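Local coordinates for beta-N-acetylhexosaminidase (Akkermansia muciniphila, PDB 6JEB), which hydrolyses terminal non-reducing N-acetylhexosamine units from N-glycans, chitobiose and related beta-linked glycans by substrate-assisted catalysis, at the zinc ion site. Numbering follows the deposited sequence.

The zinc ion site. Residues 206, 226-228, 264, 267, 269-270, 285. With ZN (zinc ion), chain B.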
ATOM      1  N   CYS A 206     -11.555 -27.236   1.059  1.00 14.32           N
ATOM      2  CA  CYS A 206     -11.368 -28.658   0.771  1.00 15.07           C
ATOM      3  C   CYS A 206     -11.755 -29.526   1.961  1.00 16.06           C
ATOM      4  O   CYS A 206     -12.329 -30.612   1.791  1.00 17.66           O
ATOM      5  CB  CYS A 206      -9.908 -28.929   0.402  1.00 14.81           C
ATOM      6  SG  CYS A 206      -9.274 -27.971  -0.994  1.00 15.82           S
ATOM      7  N   CYS A 226     -11.408 -24.231  -2.070  1.00 14.95           N
ATOM      8  CA  CYS A 226     -11.338 -25.362  -2.984  1.00 14.46           C
ATOM      9  C   CYS A 226     -11.809 -24.926  -4.365  1.00 14.98           C
ATOM     10  O   CYS A 226     -12.992 -24.595  -4.525  1.00 15.13           O
ATOM     11  CB  CYS A 226     -12.196 -26.510  -2.477  1.00 14.51           C
ATOM     12  SG  CYS A 226     -12.113 -27.947  -3.588  1.00 15.63           S
ATOM     13  N   PRO A 227     -10.946 -24.915  -5.386  1.00 14.40           N
ATOM     14  CA  PRO A 227     -11.389 -24.471  -6.719  1.00 15.32           C
ATOM     15  C   PRO A 227     -12.445 -25.361  -7.346  1.00 15.23           C
ATOM     16  O   PRO A 227     -13.025 -24.966  -8.365  1.00 17.35           O
ATOM     17  CB  PRO A 227     -10.097 -24.488  -7.552  1.00 17.00           C
ATOM     18  CG  PRO A 227      -8.984 -24.439  -6.548  1.00 16.42           C
ATOM     19  CD  PRO A 227      -9.503 -25.203  -5.352  1.00 15.74           C
ATOM     20  N   GLN A 228     -12.705 -26.546  -6.791  1.00 15.47           N
ATOM     21  CA  GLN A 228     -13.682 -27.440  -7.403  1.00 15.63           C
ATOM     22  C   GLN A 228     -15.109 -27.138  -6.984  1.00 17.52           C
ATOM     23  O   GLN A 228     -16.040 -27.740  -7.532  1.00 18.85           O
ATOM     24  CB  GLN A 228     -13.368 -28.899  -7.057  1.00 15.92           C
ATOM     25  CG  GLN A 228     -11.879 -29.252  -7.083  1.00 16.91           C
ATOM     26  CD  GLN A 228     -11.122 -28.622  -8.246  1.00 17.99           C
ATOM     27  OE1 GLN A 228     -11.652 -28.453  -9.351  1.00 19.39           O
ATOM     28  NE2 GLN A 228      -9.868 -28.282  -8.001  1.00 17.52           N
ATOM     29  N   TRP A 264      -4.680 -28.777  -0.831  1.00 16.19           N
ATOM     30  CA  TRP A 264      -5.054 -29.060  -2.215  1.00 16.10           C
ATOM     31  C   TRP A 264      -4.537 -30.426  -2.651  1.00 15.66           C
ATOM     32  O   TRP A 264      -5.243 -31.177  -3.339  1.00 18.36           O
ATOM     33  CB  TRP A 264      -4.501 -27.988  -3.151  1.00 15.89           C
ATOM     34  CG  TRP A 264      -5.324 -26.741  -3.242  1.00 15.25           C
ATOM     35  CD1 TRP A 264      -6.477 -26.447  -2.550  1.00 15.34           C
ATOM     36  CD2 TRP A 264      -5.078 -25.622  -4.101  1.00 15.68           C
ATOM     37  NE1 TRP A 264      -6.942 -25.205  -2.919  1.00 15.28           N
ATOM     38  CE2 TRP A 264      -6.103 -24.680  -3.870  1.00 14.76           C
ATOM     39  CE3 TRP A 264      -4.084 -25.324  -5.044  1.00 16.51           C
ATOM     40  CZ2 TRP A 264      -6.166 -23.460  -4.550  1.00 16.03           C
ATOM     41  CZ3 TRP A 264      -4.145 -24.115  -5.717  1.00 16.50           C
ATOM     42  CH2 TRP A 264      -5.177 -23.193  -5.465  1.00 16.17           C
ATOM     43  N   CYS A 267      -6.851 -32.993  -0.987  1.00 15.89           N
ATOM     44  CA  CYS A 267      -8.289 -32.865  -1.190  1.00 15.46           C
ATOM     45  C   CYS A 267      -8.798 -33.912  -2.180  1.00 16.51           C
ATOM     46  O   CYS A 267      -8.263 -34.021  -3.292  1.00 17.15           O
ATOM     47  CB  CYS A 267      -8.602 -31.469  -1.721  1.00 14.83           C
ATOM     48  SG  CYS A 267     -10.334 -31.252  -2.213  1.00 15.55           S
ATOM     49  N   LEU A 269     -11.500 -33.870  -3.938  1.00 15.33           N
ATOM     50  CA  LEU A 269     -12.017 -33.211  -5.132  1.00 14.21           C
ATOM     51  C   LEU A 269     -10.881 -32.688  -6.000  1.00 15.07           C
ATOM     52  O   LEU A 269     -10.885 -32.872  -7.223  1.00 17.24           O
ATOM     53  CB  LEU A 269     -12.942 -32.057  -4.745  1.00 14.29           C
ATOM     54  CG  LEU A 269     -14.165 -32.434  -3.908  1.00 14.65           C
ATOM     55  CD1 LEU A 269     -14.954 -31.172  -3.581  1.00 17.00           C
ATOM     56  CD2 LEU A 269     -15.035 -33.450  -4.632  1.00 17.00           C
ATOM     57  N   CYS A 270      -9.902 -32.018  -5.384  1.00 15.75           N
ATOM     58  CA  CYS A 270      -8.798 -31.459  -6.159  1.00 16.26           C
ATOM     59  C   CYS A 270      -7.937 -32.547  -6.792  1.00 16.62           C
ATOM     60  O   CYS A 270      -7.424 -32.354  -7.902  1.00 18.90           O
ATOM     61  CB  CYS A 270      -7.945 -30.528  -5.296  1.00 16.17           C
ATOM     62  SG  CYS A 270      -8.777 -28.982  -4.830  1.00 16.54           S
ATOM     63  N   GLN A 285      -2.051 -26.160 -10.550  1.00 20.02           N
ATOM     64  CA  GLN A 285      -3.388 -25.879 -10.047  1.00 17.44           C
ATOM     65  C   GLN A 285      -3.517 -24.417  -9.633  1.00 17.35           C
ATOM     66  O   GLN A 285      -4.539 -23.774  -9.901  1.00 18.77           O
ATOM     67  CB  GLN A 285      -3.702 -26.797  -8.871  1.00 18.69           C
ATOM     68  CG  GLN A 285      -5.157 -26.709  -8.446  1.00 18.87           C
ATOM     69  CD  GLN A 285      -5.505 -27.641  -7.305  1.00 21.49           C
ATOM     70  OE1 GLN A 285      -4.810 -28.627  -7.055  1.00 24.00           O
ATOM     71  NE2 GLN A 285      -6.587 -27.332  -6.605  1.00 21.73           N
TER
HETATM   72 ZN    ZN B 501     -10.152 -29.022  -2.897  1.00 16.03          ZN
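Four cysteine sulfurs enclose the zinc ion in a nearly tetrahedral site, the angle at ZN running from 103° between Cys267 SG and Cys206 SG to 117° between Cys267 SG and Cys226 SG. Cysteine sulfur, normally bound as the thiolate, is a soft ligand that suits zinc. Cys206 and Cys226 come from separate loops, whereas Cys267 and Cys270 form a CxxC motif. Cys226 and Cys267 swing SG anti to their backbone N; in Cys206 and Cys270 it is anti to the carbonyl carbon instead.

Along Cys270, CB lies 3.6 Å from ZN, and SG beyond it binds ZN at 2.4 Å. That sulfur also accepts a hydrogen bond from Gln228 NE2 at 3.4 Å, nearly straight (173° at H) and in the plane of the amide; Gln285 NE2 adds a weak one. Glutamine fits here, since its neutral amide can donate to a sulfur without bringing a full charge. Backbone N-H groups also donate to sulfur: Cys270 N to Cys267 SG at 3.3 Å, and Gln228 N to Cys226 SG at 3.5 Å. Such donors would be expected to temper the negative charge the sulfurs likely carry. The broad, flat indole of Trp264 gives the rigid Pro227 ring and the Gln285 amide a surface to rest on, CG and NE2 each 3.4 Å above its plane toward the rim, which may hold NE2 near Cys270 SG.

The metal ties the loops of Cys206 and Cys226 to the start of helix 268-277. Its site centre is about 15 Å from active-site His193, consistent with a structural rather than a catalytic role.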